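Local coordinates for protein SAM-dependent methyltransferase (PDB 1WZN) that probably transfers a methyl group from S-adenosyl-L-methionine to a substrate not yet identified, and binds the product S-adenosyl-L-homocysteine in its Rossmann-like domain, at residues A[17-20]-A[21-24]; A[27-30]-A[31-34]; A[56-59]-A[60-63]; A[75-78]-A[79-83]; A[109-112]-A[113-117]. All coordinates share one frame; numbering follows the deposited sequence.

Interaction 1: residues A[17-20]-A[21-24]. With SAH (S-adenosyl-L-homocysteine), chain F.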
# COMPACT_ATOMS: atom_id res chain seq x y z
N ARG A 17 3.60 -28.15 3.49
CA ARG A 17 2.68 -28.91 4.34
C ARG A 17 1.22 -28.69 3.93
O ARG A 17 0.39 -29.59 3.97
CB ARG A 17 2.89 -28.44 5.78
CG ARG A 17 1.85 -29.00 6.75
CD ARG A 17 2.05 -28.48 8.18
NE ARG A 17 2.20 -27.02 8.19
CZ ARG A 17 1.11 -26.29 7.91
NH1 ARG A 17 -0.04 -26.89 7.65
NH2 ARG A 17 1.19 -24.96 7.89
N ARG A 18 0.92 -27.44 3.55
CA ARG A 18 -0.45 -27.10 3.17
C ARG A 18 -0.88 -27.83 1.90
O ARG A 18 -1.99 -28.35 1.79
CB ARG A 18 -0.53 -25.59 2.97
CG ARG A 18 -0.24 -24.81 4.25
CD ARG A 18 -0.47 -23.31 4.08
NE ARG A 18 -0.10 -22.59 5.30
CZ ARG A 18 1.21 -22.37 5.52
NH1 ARG A 18 2.10 -22.77 4.63
NH2 ARG A 18 1.60 -21.76 6.64
N ARG A 19 0.01 -27.82 0.90
CA ARG A 19 -0.30 -28.51 -0.34
C ARG A 19 -0.66 -29.97 -0.09
O ARG A 19 -1.50 -30.56 -0.77
CB ARG A 19 0.92 -28.42 -1.26
CG ARG A 19 0.60 -28.81 -2.70
CD ARG A 19 1.28 -30.11 -3.12
NE ARG A 19 1.18 -30.31 -4.56
CZ ARG A 19 0.06 -30.89 -5.03
NH1 ARG A 19 -0.90 -31.25 -4.20
NH2 ARG A 19 -0.08 -31.10 -6.34
N ILE A 20 0.03 -30.57 0.90
CA ILE A 20 -0.22 -31.97 1.21
C ILE A 20 -1.57 -32.17 1.92
O ILE A 20 -2.27 -33.15 1.73
CB ILE A 20 0.90 -32.47 2.11
CG1 ILE A 20 2.21 -32.58 1.32
CG2 ILE A 20 0.56 -33.88 2.63
CD1 ILE A 20 3.35 -33.16 2.15
N GLU A 21 -1.90 -31.20 2.80
CA GLU A 21 -3.11 -31.35 3.59
C GLU A 21 -4.38 -31.38 2.74
O GLU A 21 -5.44 -31.81 3.16
CB GLU A 21 -3.17 -30.19 4.60
CG GLU A 21 -2.81 -30.63 6.02
CD GLU A 21 -2.32 -29.43 6.81
OE1 GLU A 21 -2.92 -28.38 6.70
OE2 GLU A 21 -1.34 -29.58 7.54
N ARG A 22 -4.26 -30.86 1.50
CA ARG A 22 -5.43 -30.81 0.63
C ARG A 22 -5.26 -31.63 -0.66
O ARG A 22 -5.98 -31.46 -1.63
CB ARG A 22 -5.75 -29.35 0.32
CG ARG A 22 -4.61 -28.61 -0.39
CD ARG A 22 -5.04 -27.20 -0.83
NE ARG A 22 -3.87 -26.39 -1.20
CZ ARG A 22 -3.21 -26.76 -2.31
NH1 ARG A 22 -3.60 -27.82 -2.99
NH2 ARG A 22 -2.25 -25.97 -2.79
N VAL A 23 -4.29 -32.54 -0.69
CA VAL A 23 -4.08 -33.35 -1.88
C VAL A 23 -5.29 -34.23 -2.17
O VAL A 23 -5.60 -34.53 -3.32
CB VAL A 23 -2.81 -34.24 -1.74
CG1 VAL A 23 -3.00 -35.27 -0.64
CG2 VAL A 23 -2.52 -34.91 -3.07
N LYS A 24 -6.00 -34.65 -1.12
CA LYS A 24 -7.16 -35.51 -1.30
C LYS A 24 -8.28 -34.81 -2.06
O LYS A 24 -8.94 -35.41 -2.90
CB LYS A 24 -7.65 -36.05 0.05
CG LYS A 24 -6.61 -36.94 0.73
CD LYS A 24 -7.16 -37.64 1.96
CE LYS A 24 -6.08 -38.49 2.63
NZ LYS A 24 -5.50 -39.53 1.73
N SAH F . 4.37 -32.50 -8.97
CA SAH F . 5.00 -32.28 -7.60
CB SAH F . 6.19 -31.36 -7.55
CG SAH F . 6.07 -29.90 -7.96
SD SAH F . 7.77 -29.19 -7.82
C SAH F . 3.83 -31.78 -6.65
O SAH F . 2.68 -31.65 -7.10
OXT SAH F . 4.16 -31.55 -5.42
C5' SAH F . 8.31 -29.03 -9.48
C4' SAH F . 9.10 -30.34 -9.97
O4' SAH F . 9.47 -30.00 -11.31
C3' SAH F . 10.41 -30.63 -9.27
O3' SAH F . 10.37 -31.90 -8.63
C2' SAH F . 11.47 -30.51 -10.44
O2' SAH F . 12.58 -31.38 -10.26
C1' SAH F . 10.63 -30.82 -11.67
N9 SAH F . 11.08 -30.42 -12.86
C8 SAH F . 11.41 -29.17 -13.38
N7 SAH F . 11.82 -29.17 -14.61
C5 SAH F . 11.78 -30.54 -14.99
C6 SAH F . 12.12 -31.18 -16.23
N6 SAH F . 12.56 -30.53 -17.31
N1 SAH F . 11.95 -32.55 -16.23
C2 SAH F . 11.50 -33.25 -15.15
N3 SAH F . 11.17 -32.67 -13.95
C4 SAH F . 11.34 -31.32 -13.94
O HOH W 1 -5.15 -34.28 2.01
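Arg-17 and Glu-21 join their side chains one helical turn apart, where helix 17-21 gives way to helix 23-36. From CB the Arg-17 chain runs to CG, which already lies 3.3 Å from Glu-21 OE2; CD passes the same oxygen, and a bend at chi3 (50°) turns the edge of the guanidinium back to the carboxylate. At the tip, NH1 gives Glu-21 OE2 a salt-bridging hydrogen bond of 3.0 Å, with the oxygen in the guanidinium plane and met on its syn side, somewhat out of the carboxylate plane. NE is turned to Glu-161, the stronger partner. A leucine in place of Arg-17 would probably leave both Glu-21 and Glu-161 without this shared positive mate. Along the backbone, Glu-21 N bonds to Arg-17 O at 3.0 Å. Arg-22, at the N-cap position of the next helix, lays its guanidinium face over Arg-19 CA and reaches Glu-26. Arginine suits position 19 because its long chain spans to the ligand: Arg-19 NH2 makes a weak 2.9 Å bond to SAH O, while Glu-26 holds NH1. Arg-19 and Ile-20 rest on Ile-54 of helix 54-61, Val-23 meets Glu-58 farther along it, and Arg-17 and Arg-18 reach strand 157-163 through Glu-161.

Interaction 2: residues A[27-30]-A[31-34]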
# COMPACT_ATOMS: atom_id res chain seq x y z
N ILE A 27 -7.18 -34.64 -5.77
CA ILE A 27 -7.30 -35.87 -6.54
C ILE A 27 -8.77 -36.24 -6.74
O ILE A 27 -9.11 -36.93 -7.71
CB ILE A 27 -6.48 -37.01 -5.89
CG1 ILE A 27 -5.00 -36.63 -5.93
CG2 ILE A 27 -6.69 -38.32 -6.65
CD1 ILE A 27 -4.50 -36.17 -7.31
N ASP A 28 -9.64 -35.78 -5.85
CA ASP A 28 -11.08 -36.03 -6.02
C ASP A 28 -11.47 -35.34 -7.32
O ASP A 28 -12.22 -35.89 -8.13
CB ASP A 28 -11.90 -35.40 -4.89
CG ASP A 28 -11.89 -36.20 -3.61
OD1 ASP A 28 -11.39 -37.35 -3.62
OD2 ASP A 28 -12.39 -35.68 -2.58
N PHE A 29 -10.98 -34.12 -7.51
CA PHE A 29 -11.27 -33.35 -8.72
C PHE A 29 -10.67 -34.04 -9.94
O PHE A 29 -11.30 -34.14 -10.99
CB PHE A 29 -10.71 -31.93 -8.60
CG PHE A 29 -10.95 -31.08 -9.83
CD1 PHE A 29 -12.23 -30.95 -10.36
CD2 PHE A 29 -9.90 -30.40 -10.44
CE1 PHE A 29 -12.46 -30.16 -11.50
CE2 PHE A 29 -10.11 -29.61 -11.57
CZ PHE A 29 -11.39 -29.49 -12.10
N VAL A 30 -9.44 -34.52 -9.80
CA VAL A 30 -8.77 -35.22 -10.89
C VAL A 30 -9.59 -36.44 -11.32
O VAL A 30 -9.76 -36.69 -12.51
CB VAL A 30 -7.34 -35.66 -10.49
CG1 VAL A 30 -6.75 -36.59 -11.55
CG2 VAL A 30 -6.46 -34.42 -10.32
N GLU A 31 -10.11 -37.20 -10.35
CA GLU A 31 -10.90 -38.37 -10.70
C GLU A 31 -12.20 -37.98 -11.40
O GLU A 31 -12.71 -38.74 -12.23
CB GLU A 31 -11.22 -39.23 -9.48
CG GLU A 31 -10.02 -39.89 -8.84
CD GLU A 31 -10.40 -41.08 -7.99
OE1 GLU A 31 -10.43 -42.21 -8.53
OE2 GLU A 31 -10.70 -40.89 -6.79
N GLU A 32 -12.75 -36.82 -11.06
CA GLU A 32 -13.97 -36.38 -11.73
C GLU A 32 -13.62 -36.10 -13.19
O GLU A 32 -14.40 -36.38 -14.09
CB GLU A 32 -14.55 -35.13 -11.07
CG GLU A 32 -15.75 -34.58 -11.85
CD GLU A 32 -16.54 -33.55 -11.07
OE1 GLU A 32 -15.95 -32.54 -10.64
OE2 GLU A 32 -17.77 -33.75 -10.91
N ILE A 33 -12.43 -35.55 -13.42
CA ILE A 33 -12.00 -35.27 -14.79
C ILE A 33 -11.85 -36.60 -15.54
O ILE A 33 -12.29 -36.73 -16.68
CB ILE A 33 -10.66 -34.49 -14.83
CG1 ILE A 33 -10.85 -33.09 -14.22
CG2 ILE A 33 -10.18 -34.35 -16.26
CD1 ILE A 33 -9.56 -32.28 -14.15
N PHE A 34 -11.24 -37.60 -14.89
CA PHE A 34 -11.07 -38.91 -15.52
C PHE A 34 -12.43 -39.48 -15.93
O PHE A 34 -12.60 -40.00 -17.03
CB PHE A 34 -10.42 -39.92 -14.55
CG PHE A 34 -8.97 -39.65 -14.24
CD1 PHE A 34 -8.19 -38.82 -15.05
CD2 PHE A 34 -8.36 -40.28 -13.15
CE1 PHE A 34 -6.83 -38.63 -14.77
CE2 PHE A 34 -7.01 -40.09 -12.87
CZ PHE A 34 -6.24 -39.27 -13.68
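Val-30 and Phe-34 lie side by side and point the same way, one turn apart on helix 23-36. Two CH-pi contacts carry the apolar part. Val-30 CG1 stands over one face of the Phe-34 ring, 3.8 Å from its centroid, with CZ the nearest ring atom at 3.5 Å. Ile-33 CD1 sits over a face of the Phe-29 ring, 4.1 Å from the centroid and displaced toward the rim near CE2 and CZ. Phe-29 has CG anti to its own nitrogen (chi1 179°), which swings the ring forward along the helix to receive that methyl. Branched and aromatic residues suit these places, since a methyl C-H can lie against the pi face of a ring. The backbone adds the regular i to i+4 bonds, among them Glu-31 N to Ile-27 O at 2.8 Å and Phe-34 N to Val-30 O at 2.9 Å. Of the acids, Glu-32 brings OE1 to the Phe-29 ring edge, while Asp-28 and Glu-31 both pair with Arg-62, which probably eases the repulsion between them, and Glu-31 also bonds Tyr-64. Val-30, Ile-33 and Phe-34 pack on Ile-142 of strand 139-146, Ile-27 rests on helix 54-61, and Phe-29 meets Trp-244 of strand 242-248 edge-to-face.

Interaction 3: residues A[56-59]-A[60-63]; sequences TLEL and AERG
Ala-60 meets the preceding turn of helix 54-61 through its backbone, its N bonding to Thr-56 O at 3.0 Å, while its small CB lies 3.5 Å from Leu-57 O. Glu-61 follows with a bond from N to Leu-57 O of 2.8 Å; its carboxylate goes to Arg-86, which suits an acid on the outer side of the helix. This helix is the crossover of the beta-alpha-beta unit that runs from strand 44-48 to strand 65-70 in the Rossmann-like sheet. Arg-62 N turns to Leu-59 O at 3.0 Å and keeps a weak bond to Glu-58 O. The Arg-62 side chain then reaches back along the helix and grips Glu-58 OE2 side-on with two nitrogens, NE at 2.7 Å and NH2 at 3.1 Å. The oxygen lies in the guanidinium plane, whereas the carboxylate stands 87° to it. Glu-58 is folded at chi2 (55°), which brings OE2 to the arginine while OE1 takes Lys-24. Replacing Arg-62 by a methionine would probably leave Glu-58 OE2, and with it Asp-28 and Glu-31, which share NH1, without this positive mate. Gly-63 closes a Schellman motif with N bonded to Ala-60 O at 2.9 Å; its positive phi (110°) would jam a CB against the carbonyl oxygen of Arg-62.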
# COMPACT_ATOMS: atom_id res chain seq x y z
N THR A 56 1.18 -38.07 -6.57
CA THR A 56 1.52 -39.38 -7.14
C THR A 56 1.07 -40.51 -6.21
O THR A 56 0.42 -41.46 -6.63
CB THR A 56 3.05 -39.50 -7.34
OG1 THR A 56 3.56 -38.27 -7.87
CG2 THR A 56 3.38 -40.63 -8.32
N LEU A 57 1.45 -40.41 -4.94
CA LEU A 57 1.09 -41.42 -3.95
C LEU A 57 -0.42 -41.44 -3.69
O LEU A 57 -1.00 -42.51 -3.48
CB LEU A 57 1.86 -41.19 -2.65
CG LEU A 57 3.25 -41.85 -2.57
CD1 LEU A 57 4.19 -41.21 -3.59
CD2 LEU A 57 3.81 -41.70 -1.17
N GLU A 58 -1.05 -40.27 -3.71
CA GLU A 58 -2.50 -40.21 -3.48
C GLU A 58 -3.22 -40.98 -4.60
O GLU A 58 -4.16 -41.73 -4.35
CB GLU A 58 -2.96 -38.75 -3.43
CG GLU A 58 -4.45 -38.54 -3.19
CD GLU A 58 -4.97 -39.24 -1.93
OE1 GLU A 58 -4.22 -39.33 -0.93
OE2 GLU A 58 -6.14 -39.68 -1.95
N LEU A 59 -2.76 -40.79 -5.84
CA LEU A 59 -3.35 -41.49 -6.98
C LEU A 59 -3.09 -43.00 -6.83
O LEU A 59 -3.98 -43.82 -7.08
CB LEU A 59 -2.74 -40.99 -8.29
CG LEU A 59 -3.32 -39.67 -8.83
CD1 LEU A 59 -2.38 -39.02 -9.85
CD2 LEU A 59 -4.67 -39.97 -9.47
N ALA A 60 -1.88 -43.37 -6.43
CA ALA A 60 -1.54 -44.78 -6.26
C ALA A 60 -2.42 -45.42 -5.19
O ALA A 60 -2.91 -46.54 -5.35
CB ALA A 60 -0.08 -44.93 -5.87
N GLU A 61 -2.61 -44.70 -4.09
CA GLU A 61 -3.42 -45.20 -2.99
C GLU A 61 -4.83 -45.56 -3.45
O GLU A 61 -5.51 -46.39 -2.86
CB GLU A 61 -3.49 -44.10 -1.92
CG GLU A 61 -4.12 -44.60 -0.61
CD GLU A 61 -4.06 -43.51 0.44
OE1 GLU A 61 -2.97 -43.10 0.80
OE2 GLU A 61 -5.12 -43.10 0.91
N ARG A 62 -5.27 -44.88 -4.53
CA ARG A 62 -6.64 -45.08 -5.00
C ARG A 62 -6.76 -46.17 -6.07
O ARG A 62 -7.82 -46.43 -6.62
CB ARG A 62 -7.16 -43.74 -5.53
CG ARG A 62 -7.34 -42.69 -4.43
CD ARG A 62 -7.96 -41.39 -4.98
NE ARG A 62 -7.80 -40.30 -4.01
CZ ARG A 62 -8.75 -39.33 -4.01
NH1 ARG A 62 -9.77 -39.39 -4.85
NH2 ARG A 62 -8.65 -38.32 -3.15
N GLY A 63 -5.61 -46.79 -6.41
CA GLY A 63 -5.66 -47.98 -7.28
C GLY A 63 -5.08 -47.72 -8.67
O GLY A 63 -4.96 -48.61 -9.51

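Interaction 4: residues A[75-78]-A[79-83]; sequences MLRV and ARRKA. With SO4 (sulfate ion), chain D.
Helix 73-85 carries an arginine pair, Arg-77 and Arg-81, one turn apart on its outer flank, and between them they hold a sulfate ion that probably came from the crystallisation liquor. Arg-81 NE bonds sulfate O2 at 2.8 Å and its NH2 bonds O3 at 2.9 Å, so two oxygens are met along one edge of the guanidinium. Arg-77 comes to the same O3 with NE at 3.1 Å and with NH2 as well, again edge-on. The two guanidinium planes are turned 59° apart, and Arg-77 NE lies 3.7 Å from Arg-81 NH2; the shared anion probably offsets the closeness of these charges. A bend at chi3 (-54°) folds Arg-81 over toward the ion, whereas Arg-77 stretches fully out to it. Glu-10 takes Arg-81 NH1.

The helix is the crossover of the beta-alpha-beta unit from strand 65-70 to strand 91-94, and its inner residues are accordingly small or apolar: Leu-76 and Ala-79 pack on Phe-92, and Met-75 touches SAH. Leu-76 CB lies against a face of the Arg-80 guanidinium, 3.7 Å from NH1, while the polar end of Arg-80 goes to Glu-73 and to Phe-92 O. Lys-82 passes its CE 4.0 Å from Val-78 CG1 on the way to Asp-13, its long aliphatic chain suited to crossing an apolar patch before delivering a charge. Backbone bonds from Arg-80 N to Leu-76 O (2.8 Å) and Lys-82 N to Val-78 O (3.1 Å) keep the successive turns in step.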
# COMPACT_ATOMS: atom_id res chain seq x y z
N MET A 75 14.65 -35.47 -5.29
CA MET A 75 13.21 -35.45 -5.05
C MET A 75 12.65 -36.87 -5.09
O MET A 75 11.85 -37.25 -4.23
CB MET A 75 12.50 -34.59 -6.11
CG MET A 75 12.87 -33.11 -6.07
SD MET A 75 12.25 -32.28 -4.59
CE MET A 75 10.55 -32.07 -5.01
N LEU A 76 13.08 -37.65 -6.08
CA LEU A 76 12.63 -39.03 -6.21
C LEU A 76 13.00 -39.86 -4.98
O LEU A 76 12.27 -40.78 -4.59
CB LEU A 76 13.26 -39.68 -7.46
CG LEU A 76 12.93 -39.06 -8.82
CD1 LEU A 76 13.68 -39.78 -9.92
CD2 LEU A 76 11.43 -39.13 -9.06
N ARG A 77 14.12 -39.53 -4.35
CA ARG A 77 14.56 -40.25 -3.16
C ARG A 77 13.46 -40.17 -2.10
O ARG A 77 13.15 -41.17 -1.45
CB ARG A 77 15.86 -39.65 -2.62
CG ARG A 77 16.39 -40.36 -1.40
CD ARG A 77 17.72 -39.78 -0.94
NE ARG A 77 18.22 -40.49 0.24
CZ ARG A 77 19.39 -40.23 0.83
NH1 ARG A 77 20.18 -39.27 0.35
NH2 ARG A 77 19.76 -40.93 1.89
N VAL A 78 12.89 -38.98 -1.94
CA VAL A 78 11.82 -38.76 -0.97
C VAL A 78 10.56 -39.50 -1.39
O VAL A 78 9.91 -40.14 -0.57
CB VAL A 78 11.49 -37.24 -0.85
CG1 VAL A 78 10.35 -37.02 0.15
CG2 VAL A 78 12.73 -36.47 -0.43
N ALA A 79 10.21 -39.40 -2.67
CA ALA A 79 9.02 -40.08 -3.17
C ALA A 79 9.09 -41.60 -2.93
O ALA A 79 8.12 -42.21 -2.46
CB ALA A 79 8.85 -39.79 -4.66
N ARG A 80 10.23 -42.20 -3.25
CA ARG A 80 10.38 -43.65 -3.08
C ARG A 80 10.30 -44.06 -1.61
O ARG A 80 9.73 -45.10 -1.28
CB ARG A 80 11.71 -44.13 -3.67
CG ARG A 80 11.81 -43.99 -5.18
CD ARG A 80 12.99 -44.78 -5.71
NE ARG A 80 13.19 -44.60 -7.15
CZ ARG A 80 14.07 -43.76 -7.69
NH1 ARG A 80 14.84 -43.02 -6.92
NH2 ARG A 80 14.19 -43.69 -9.01
N ARG A 81 10.86 -43.23 -0.74
CA ARG A 81 10.84 -43.50 0.69
C ARG A 81 9.40 -43.55 1.19
O ARG A 81 9.01 -44.47 1.91
CB ARG A 81 11.62 -42.42 1.44
CG ARG A 81 11.68 -42.60 2.96
CD ARG A 81 12.30 -41.39 3.63
NE ARG A 81 13.61 -41.06 3.06
CZ ARG A 81 13.96 -39.83 2.68
NH1 ARG A 81 13.11 -38.82 2.80
NH2 ARG A 81 15.16 -39.62 2.16
N LYS A 82 8.61 -42.54 0.81
CA LYS A 82 7.22 -42.48 1.23
C LYS A 82 6.39 -43.61 0.62
O LYS A 82 5.53 -44.18 1.30
CB LYS A 82 6.61 -41.12 0.86
CG LYS A 82 7.23 -39.96 1.62
CD LYS A 82 6.48 -38.64 1.38
CE LYS A 82 6.52 -38.24 -0.08
NZ LYS A 82 5.82 -36.94 -0.33
N ALA A 83 6.65 -43.94 -0.64
CA ALA A 83 5.91 -45.02 -1.30
C ALA A 83 6.18 -46.34 -0.57
O ALA A 83 5.25 -47.11 -0.30
CB ALA A 83 6.33 -45.13 -2.77
S SO4 D . 16.32 -43.28 2.06
O1 SO4 D . 16.49 -43.31 0.60
O2 SO4 D . 14.91 -43.51 2.41
O3 SO4 D . 16.75 -41.96 2.57
O4 SO4 D . 17.16 -44.33 2.67

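Interaction 5: residues A[109-112]-A[113-117]; sequences VTMF and FSTIM. With SAH (S-adenosyl-L-homocysteine), chain F.
Met-111 and Thr-115 cross at about a right angle at the end of strand 106-111, where the chain turns over the SAH site. Met-111 CG lies 3.7 Å from Thr-115 CB. The sulfur SD, turned aside by a bend at chi3 (-85°), lies against Thr-115 CG2 and, 4.0 Å away, against Ile-116 CG2. A flexible thioether suits this place, since it can follow the two branched residues while also packing on Leu-48 and Leu-127. The Thr-115 hydroxyl faces the ligand: OG1 sits beside the backbone nitrogen (chi1 -59°), 3.5 Å from SAH C5', while CG2 lies 3.8 Å from O4' of the ribose.

Phe-112 and Phe-113 diverge from their shared peptide. The first ring goes inward to Pro-55 and Leu-59 of helix 54-61; the second points its edge at SAH CG, with CD2 4.1 Å from it, and meets Tyr-16 edge-to-face. Positive phi at Phe-113 and Ser-114 turns the chain sharply after the strand, and Asp-144 accepts a hydrogen bond from Phe-113 N.

Between the side chains the carbonyl of Phe-112 is left facing the amino acid end of the ligand. Its oxygen accepts a hydrogen bond from SAH N at 3.1 Å, and water 2 lies 2.8 Å from the same Phe-112 O, also close to Thr-115 OG1. A backbone carbonyl that accepts from the ligand amino group in this way would probably stabilise a positive ammonium, with the Phe-113 ring edge and Thr-115 beside the homocysteine chain.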
# COMPACT_ATOMS: atom_id res chain seq x y z
N VAL A 109 -2.02 -38.39 -18.38
CA VAL A 109 -0.71 -37.83 -18.08
C VAL A 109 -1.01 -36.60 -17.24
O VAL A 109 -1.90 -35.82 -17.58
CB VAL A 109 0.03 -37.39 -19.35
CG1 VAL A 109 1.36 -36.72 -18.98
CG2 VAL A 109 0.29 -38.60 -20.26
N THR A 110 -0.29 -36.44 -16.13
CA THR A 110 -0.50 -35.30 -15.25
C THR A 110 0.79 -34.54 -14.99
O THR A 110 1.89 -35.07 -15.10
CB THR A 110 -1.07 -35.74 -13.88
OG1 THR A 110 -0.18 -36.68 -13.27
CG2 THR A 110 -2.44 -36.39 -14.04
N MET A 111 0.64 -33.26 -14.65
CA MET A 111 1.77 -32.41 -14.28
C MET A 111 1.15 -31.50 -13.26
O MET A 111 0.42 -30.57 -13.60
CB MET A 111 2.29 -31.61 -15.47
CG MET A 111 3.44 -30.69 -15.05
SD MET A 111 4.35 -30.01 -16.44
CE MET A 111 5.49 -31.34 -16.73
N PHE A 112 1.45 -31.77 -11.99
CA PHE A 112 0.87 -31.03 -10.88
C PHE A 112 1.70 -29.92 -10.26
O PHE A 112 2.93 -29.99 -10.19
CB PHE A 112 0.48 -32.00 -9.76
CG PHE A 112 -0.62 -32.96 -10.13
CD1 PHE A 112 -1.93 -32.52 -10.29
CD2 PHE A 112 -0.34 -34.31 -10.30
CE1 PHE A 112 -2.95 -33.41 -10.61
CE2 PHE A 112 -1.35 -35.22 -10.62
CZ PHE A 112 -2.66 -34.77 -10.78
N PHE A 113 0.98 -28.90 -9.81
CA PHE A 113 1.55 -27.76 -9.10
C PHE A 113 2.40 -26.74 -9.85
O PHE A 113 3.57 -26.52 -9.55
CB PHE A 113 2.32 -28.27 -7.86
CG PHE A 113 2.50 -27.23 -6.78
CD1 PHE A 113 1.47 -26.35 -6.45
CD2 PHE A 113 3.70 -27.13 -6.09
CE1 PHE A 113 1.63 -25.39 -5.45
CE2 PHE A 113 3.88 -26.17 -5.08
CZ PHE A 113 2.84 -25.30 -4.77
N SER A 114 1.77 -26.12 -10.85
CA SER A 114 2.39 -25.04 -11.62
C SER A 114 3.67 -25.30 -12.38
O SER A 114 4.34 -24.35 -12.79
CB SER A 114 2.64 -23.85 -10.69
OG SER A 114 1.53 -23.68 -9.82
N THR A 115 4.03 -26.56 -12.60
CA THR A 115 5.27 -26.84 -13.29
C THR A 115 5.38 -26.38 -14.74
O THR A 115 6.49 -26.24 -15.25
CB THR A 115 5.63 -28.33 -13.17
OG1 THR A 115 5.75 -28.66 -11.78
CG2 THR A 115 6.97 -28.64 -13.85
N ILE A 116 4.27 -26.12 -15.43
CA ILE A 116 4.42 -25.66 -16.81
C ILE A 116 5.17 -24.33 -16.85
O ILE A 116 5.73 -23.97 -17.88
CB ILE A 116 3.08 -25.47 -17.56
CG1 ILE A 116 2.19 -24.47 -16.82
CG2 ILE A 116 2.39 -26.81 -17.76
CD1 ILE A 116 0.94 -24.08 -17.60
N MET A 117 5.19 -23.62 -15.72
CA MET A 117 5.86 -22.33 -15.66
C MET A 117 7.38 -22.41 -15.84
O MET A 117 8.03 -21.41 -16.11
CB MET A 117 5.53 -21.62 -14.34
CG MET A 117 4.08 -21.17 -14.25
SD MET A 117 3.68 -20.29 -12.73
CE MET A 117 4.47 -18.70 -13.03
N SAH F . 4.37 -32.50 -8.97
CA SAH F . 5.00 -32.28 -7.60
CB SAH F . 6.19 -31.36 -7.55
CG SAH F . 6.07 -29.90 -7.96
SD SAH F . 7.77 -29.19 -7.82
C SAH F . 3.83 -31.78 -6.65
O SAH F . 2.68 -31.65 -7.10
OXT SAH F . 4.16 -31.55 -5.42
C5' SAH F . 8.31 -29.03 -9.48
C4' SAH F . 9.10 -30.34 -9.97
O4' SAH F . 9.47 -30.00 -11.31
C3' SAH F . 10.41 -30.63 -9.27
O3' SAH F . 10.37 -31.90 -8.63
C2' SAH F . 11.47 -30.51 -10.44
O2' SAH F . 12.58 -31.38 -10.26
C1' SAH F . 10.63 -30.82 -11.67
N9 SAH F . 11.08 -30.42 -12.86
C8 SAH F . 11.41 -29.17 -13.38
N7 SAH F . 11.82 -29.17 -14.61
C5 SAH F . 11.78 -30.54 -14.99
C6 SAH F . 12.12 -31.18 -16.23
N6 SAH F . 12.56 -30.53 -17.31
N1 SAH F . 11.95 -32.55 -16.23
C2 SAH F . 11.50 -33.25 -15.15
N3 SAH F . 11.17 -32.67 -13.95
C4 SAH F . 11.34 -31.32 -13.94
O HOH W 2 4.92 -31.04 -11.78

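How the interactions relate
The five contacts follow one another along the chain without nesting; four lie on helices beside one Rossmann-like sheet, and interaction 5 begins on a strand of it. Interactions 1 and 2 are in series on the N-terminal helices and share helix 23-36. Interactions 3 and 4 sit on the crossover helices of consecutive beta-alpha-beta units, their centres about 14 Å apart, and Leu-57 packs on Lys-82 between them. Interaction 5 lies nearest the middle of the chain, at the end of strand 106-111. Interactions 1 and 5 both reach SAH, though their centres are about 16 Å apart. Salt bridges tie interaction 3 to interactions 1 and 2, so helices 23-36 and 54-61 are fastened together beside the pocket.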